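Local coordinates for DUF2019 domain-containing protein (Rhodopseudomonas palustris, PDB 2I9C) that is of unknown function but folds as an all-helical chain of a family grouped with the TPR-like helical-repeat proteins, at residues L82-I96 against A108-P122. Residues are numbered along the deposited sequence; the frame is centred on the assembly and turned at random. Where two conformers were deposited one is given.
Sequences LAVAPVKAREQLEAI and AGMCLDLLDDGTFKP. With ACT (acetate ion), chain C; ACT (acetate ion), chain B.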
# COMPACT_ATOMS: atom_id res chain seq x y z
N LEU A 82 -5.42 -5.79 2.86
CA LEU A 82 -5.65 -6.92 3.79
C LEU A 82 -7.10 -7.00 4.26
O LEU A 82 -7.61 -8.08 4.48
CB LEU A 82 -4.71 -6.88 5.00
CG LEU A 82 -3.27 -7.32 4.74
CD1 LEU A 82 -2.32 -6.64 5.77
CD2 LEU A 82 -3.18 -8.84 4.87
N ALA A 83 -7.77 -5.86 4.40
CA ALA A 83 -9.14 -5.88 4.89
C ALA A 83 -10.10 -6.36 3.82
O ALA A 83 -11.01 -7.12 4.12
CB ALA A 83 -9.57 -4.51 5.42
N VAL A 84 -9.91 -5.92 2.57
CA VAL A 84 -10.88 -6.23 1.52
C VAL A 84 -10.58 -7.54 0.81
O VAL A 84 -11.46 -8.09 0.13
CB VAL A 84 -11.04 -5.08 0.48
CG1 VAL A 84 -11.56 -3.82 1.15
CG2 VAL A 84 -9.70 -4.79 -0.28
N ALA A 85 -9.35 -8.04 0.93
CA ALA A 85 -8.93 -9.25 0.20
C ALA A 85 -7.84 -9.94 1.00
O ALA A 85 -6.66 -9.93 0.60
CB ALA A 85 -8.42 -8.89 -1.19
N PRO A 86 -8.21 -10.51 2.17
CA PRO A 86 -7.15 -10.98 3.08
C PRO A 86 -6.28 -12.07 2.49
O PRO A 86 -5.06 -12.04 2.71
CB PRO A 86 -7.92 -11.49 4.32
CG PRO A 86 -9.31 -11.69 3.88
CD PRO A 86 -9.56 -10.71 2.75
N VAL A 87 -6.89 -13.00 1.75
CA VAL A 87 -6.16 -14.12 1.14
C VAL A 87 -5.15 -13.63 0.07
O VAL A 87 -3.95 -13.95 0.16
CB VAL A 87 -7.12 -15.19 0.54
CG1 VAL A 87 -6.36 -16.16 -0.39
CG2 VAL A 87 -7.84 -15.96 1.65
N LYS A 88 -5.64 -12.89 -0.92
CA LYS A 88 -4.79 -12.27 -1.96
C LYS A 88 -3.68 -11.37 -1.38
O LYS A 88 -2.52 -11.43 -1.82
CB LYS A 88 -5.64 -11.48 -2.96
CG LYS A 88 -6.41 -12.31 -4.00
CD LYS A 88 -7.34 -11.42 -4.83
CE LYS A 88 -8.56 -12.19 -5.36
NZ LYS A 88 -9.68 -11.26 -5.81
N ALA A 89 -4.05 -10.50 -0.46
CA ALA A 89 -3.09 -9.60 0.18
C ALA A 89 -2.00 -10.37 0.94
O ALA A 89 -0.81 -10.06 0.80
CB ALA A 89 -3.78 -8.57 1.10
N ARG A 90 -2.41 -11.37 1.71
CA ARG A 90 -1.47 -12.20 2.48
C ARG A 90 -0.48 -12.92 1.51
O ARG A 90 0.72 -12.96 1.75
CB ARG A 90 -2.21 -13.21 3.39
CG ARG A 90 -1.24 -14.13 4.11
CD ARG A 90 -1.84 -15.13 5.13
NE ARG A 90 -0.70 -15.54 5.98
CZ ARG A 90 -0.46 -15.10 7.22
NH1 ARG A 90 -1.30 -14.26 7.83
NH2 ARG A 90 0.63 -15.54 7.86
N GLU A 91 -1.02 -13.48 0.43
CA GLU A 91 -0.22 -14.14 -0.61
C GLU A 91 0.85 -13.20 -1.21
O GLU A 91 2.01 -13.61 -1.42
CB GLU A 91 -1.14 -14.68 -1.70
CG GLU A 91 -0.43 -15.41 -2.87
CD GLU A 91 -1.38 -15.81 -4.04
OE1 GLU A 91 -2.19 -14.96 -4.51
OE2 GLU A 91 -1.28 -16.99 -4.49
N GLN A 92 0.48 -11.97 -1.50
CA GLN A 92 1.44 -10.98 -2.00
C GLN A 92 2.48 -10.64 -0.92
O GLN A 92 3.66 -10.62 -1.21
CB GLN A 92 0.75 -9.72 -2.52
CG GLN A 92 1.72 -8.61 -3.01
CD GLN A 92 2.66 -9.03 -4.11
OE1 GLN A 92 2.36 -9.92 -4.94
NE2 GLN A 92 3.84 -8.41 -4.13
N LEU A 93 2.07 -10.47 0.32
CA LEU A 93 3.06 -10.18 1.34
C LEU A 93 4.04 -11.32 1.46
O LEU A 93 5.21 -11.08 1.70
CB LEU A 93 2.38 -9.89 2.69
CG LEU A 93 1.54 -8.62 2.82
CD1 LEU A 93 0.86 -8.60 4.20
CD2 LEU A 93 2.46 -7.36 2.66
N GLU A 94 3.55 -12.56 1.35
CA GLU A 94 4.38 -13.75 1.44
C GLU A 94 5.39 -13.78 0.30
O GLU A 94 6.52 -14.10 0.55
CB GLU A 94 3.53 -15.03 1.48
CG GLU A 94 2.82 -15.19 2.86
CD GLU A 94 1.82 -16.34 2.96
OE1 GLU A 94 1.29 -16.83 1.92
OE2 GLU A 94 1.53 -16.71 4.11
N ALA A 95 4.96 -13.46 -0.92
CA ALA A 95 5.88 -13.30 -2.10
C ALA A 95 6.95 -12.22 -1.91
O ALA A 95 8.10 -12.42 -2.30
CB ALA A 95 5.07 -13.00 -3.37
N ILE A 96 6.56 -11.07 -1.35
CA ILE A 96 7.54 -10.04 -0.97
C ILE A 96 8.57 -10.56 0.05
O ILE A 96 9.78 -10.45 -0.18
CB ILE A 96 6.84 -8.71 -0.51
CG1 ILE A 96 5.94 -8.19 -1.64
CG2 ILE A 96 7.92 -7.62 -0.06
CD1 ILE A 96 5.08 -6.95 -1.20
N ALA A 108 7.16 -6.47 5.22
CA ALA A 108 6.12 -7.48 4.94
C ALA A 108 6.15 -8.62 5.95
O ALA A 108 5.10 -9.08 6.36
CB ALA A 108 6.25 -7.99 3.52
N GLY A 109 7.36 -9.02 6.36
CA GLY A 109 7.59 -10.04 7.38
C GLY A 109 6.97 -9.63 8.71
O GLY A 109 6.23 -10.43 9.32
N MSE A 110 7.23 -8.39 9.15
CA MSE A 110 6.63 -7.84 10.37
C MSE A 110 5.08 -7.77 10.30
O MSE A 110 4.39 -8.12 11.27
CB MSE A 110 7.26 -6.49 10.72
CG MSE A 110 6.78 -5.84 12.05
SE MSE A 110 7.73 -6.38 13.74
CE MSE A 110 6.66 -7.93 14.22
N CYS A 111 4.55 -7.35 9.14
CA CYS A 111 3.11 -7.34 8.90
C CYS A 111 2.50 -8.72 9.11
O CYS A 111 1.48 -8.85 9.79
CB CYS A 111 2.77 -6.87 7.49
SG CYS A 111 1.05 -6.48 7.34
N LEU A 112 3.13 -9.73 8.52
CA LEU A 112 2.66 -11.09 8.64
C LEU A 112 2.79 -11.62 10.10
O LEU A 112 1.90 -12.32 10.59
CB LEU A 112 3.41 -11.97 7.63
CG LEU A 112 3.05 -11.79 6.17
CD1 LEU A 112 4.03 -12.65 5.33
CD2 LEU A 112 1.58 -12.10 5.86
N ASP A 113 3.86 -11.26 10.79
CA ASP A 113 4.01 -11.60 12.24
C ASP A 113 2.84 -11.02 13.06
O ASP A 113 2.21 -11.72 13.84
CB ASP A 113 5.36 -11.11 12.80
CG ASP A 113 6.55 -11.89 12.20
OD1 ASP A 113 6.32 -12.99 11.65
OD2 ASP A 113 7.71 -11.40 12.26
N LEU A 114 2.52 -9.75 12.83
CA LEU A 114 1.43 -9.09 13.53
C LEU A 114 0.10 -9.76 13.19
O LEU A 114 -0.72 -9.96 14.06
CB LEU A 114 1.40 -7.59 13.16
CG LEU A 114 2.56 -6.72 13.68
CD1 LEU A 114 2.66 -5.39 12.91
CD2 LEU A 114 2.29 -6.50 15.14
N LEU A 115 -0.08 -10.10 11.92
CA LEU A 115 -1.29 -10.81 11.47
C LEU A 115 -1.45 -12.17 12.14
O LEU A 115 -2.56 -12.57 12.47
CB LEU A 115 -1.24 -11.01 9.95
CG LEU A 115 -1.62 -9.78 9.14
CD1 LEU A 115 -1.36 -10.00 7.66
CD2 LEU A 115 -3.09 -9.43 9.41
N ASP A 116 -0.35 -12.88 12.30
CA ASP A 116 -0.34 -14.20 12.94
C ASP A 116 -0.57 -14.13 14.45
O ASP A 116 -1.08 -15.09 15.03
CB ASP A 116 0.96 -14.96 12.61
CG ASP A 116 1.06 -15.33 11.12
OD1 ASP A 116 0.00 -15.44 10.47
OD2 ASP A 116 2.19 -15.52 10.61
N ASP A 117 -0.19 -13.01 15.07
CA ASP A 117 -0.47 -12.76 16.49
C ASP A 117 -1.98 -12.61 16.74
O ASP A 117 -2.50 -13.09 17.74
CB ASP A 117 0.31 -11.53 17.01
CG ASP A 117 0.03 -11.22 18.49
OD1 ASP A 117 0.49 -11.99 19.38
OD2 ASP A 117 -0.62 -10.20 18.78
N GLY A 118 -2.66 -11.93 15.82
CA GLY A 118 -4.10 -11.78 15.85
C GLY A 118 -4.65 -10.60 16.63
O GLY A 118 -5.86 -10.33 16.52
N THR A 119 -3.81 -9.94 17.44
CA THR A 119 -4.25 -8.70 18.16
C THR A 119 -4.45 -7.60 17.10
O THR A 119 -5.38 -6.79 17.20
CB THR A 119 -3.28 -8.22 19.29
OG1 THR A 119 -3.03 -9.29 20.22
CG2 THR A 119 -3.87 -7.03 20.11
N PHE A 120 -3.58 -7.63 16.09
CA PHE A 120 -3.70 -6.80 14.91
C PHE A 120 -4.57 -7.48 13.83
O PHE A 120 -4.27 -8.58 13.35
CB PHE A 120 -2.31 -6.43 14.38
CG PHE A 120 -2.31 -5.77 13.03
CD1 PHE A 120 -2.69 -4.44 12.88
CD2 PHE A 120 -1.89 -6.49 11.90
CE1 PHE A 120 -2.66 -3.83 11.59
CE2 PHE A 120 -1.85 -5.89 10.62
CZ PHE A 120 -2.24 -4.56 10.47
N LYS A 121 -5.63 -6.79 13.46
CA LYS A 121 -6.50 -7.25 12.40
C LYS A 121 -7.01 -6.05 11.63
O LYS A 121 -7.46 -5.07 12.23
CB LYS A 121 -7.66 -8.04 13.00
N PRO A 122 -6.93 -6.10 10.31
CA PRO A 122 -7.45 -5.02 9.47
C PRO A 122 -8.91 -5.21 9.14
O PRO A 122 -9.30 -6.29 8.72
CB PRO A 122 -6.60 -5.13 8.20
CG PRO A 122 -5.39 -5.83 8.63
CD PRO A 122 -5.84 -6.82 9.64
C ACT C . -9.75 -12.68 -0.85
O ACT C . -8.62 -12.55 -1.31
OXT ACT C . -9.79 -13.00 0.36
CH3 ACT C . -10.92 -12.41 -1.70
C ACT B . 7.07 -10.13 -5.55
O ACT B . 6.12 -9.27 -5.47
OXT ACT B . 7.31 -11.02 -6.53
CH3 ACT B . 7.87 -10.06 -4.36
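L93 of helix 86-99 enters a hole formed by A108, C111, L112 and L115 of helix 104-117, a knob-into-hole contact within a helical hairpin. The axes of the two helical segments, 86-96 and 108-117, approach to 9.0 Å with a signed crossing angle of -136°, so the helices splay rather than run flush. CG of L93 stands anti to its carbonyl carbon, which splits the branches: CD2 meets CB of A108, while CD1 lies 3.9 Å from CD2 of L112 and, in the conformer of C111 given, also touches its SG. I96 CG2 adds to the A108 side, and L75 of helix 71-79 touches A108 as well, tying the hairpin to the preceding helix. Near the start of 82-96, L82 and L115 meet tip to tip, CD2 to CD1 at 3.5 Å. L82 CB also packs on P122 CG at 3.8 Å, placing the tail after G118, where positive phi ends the helical run, beside the start of 82-96.

The more exposed side is polar. R90 has CG anti to the backbone N (chi1 176°) and runs extended from CG to NE, and this carries its guanidinium across L112, whose CD2 sits 3.9 Å above the centre of one face. D116 takes NH2 on the syn lone pair of OD1 at 2.7 Å, the carboxylate plane turned 30° from the guanidinium; the bonds from NH1 to OD1 and from NH2 to OD2 are weak. A leucine in place of R90 would probably leave the carboxylates of D116 and of E94, one turn on from R90, without the guanidinium that joins them. The network is completed at NE of R90, which bonds E94 OE2 at 3.1 Å from above the carboxylate plane.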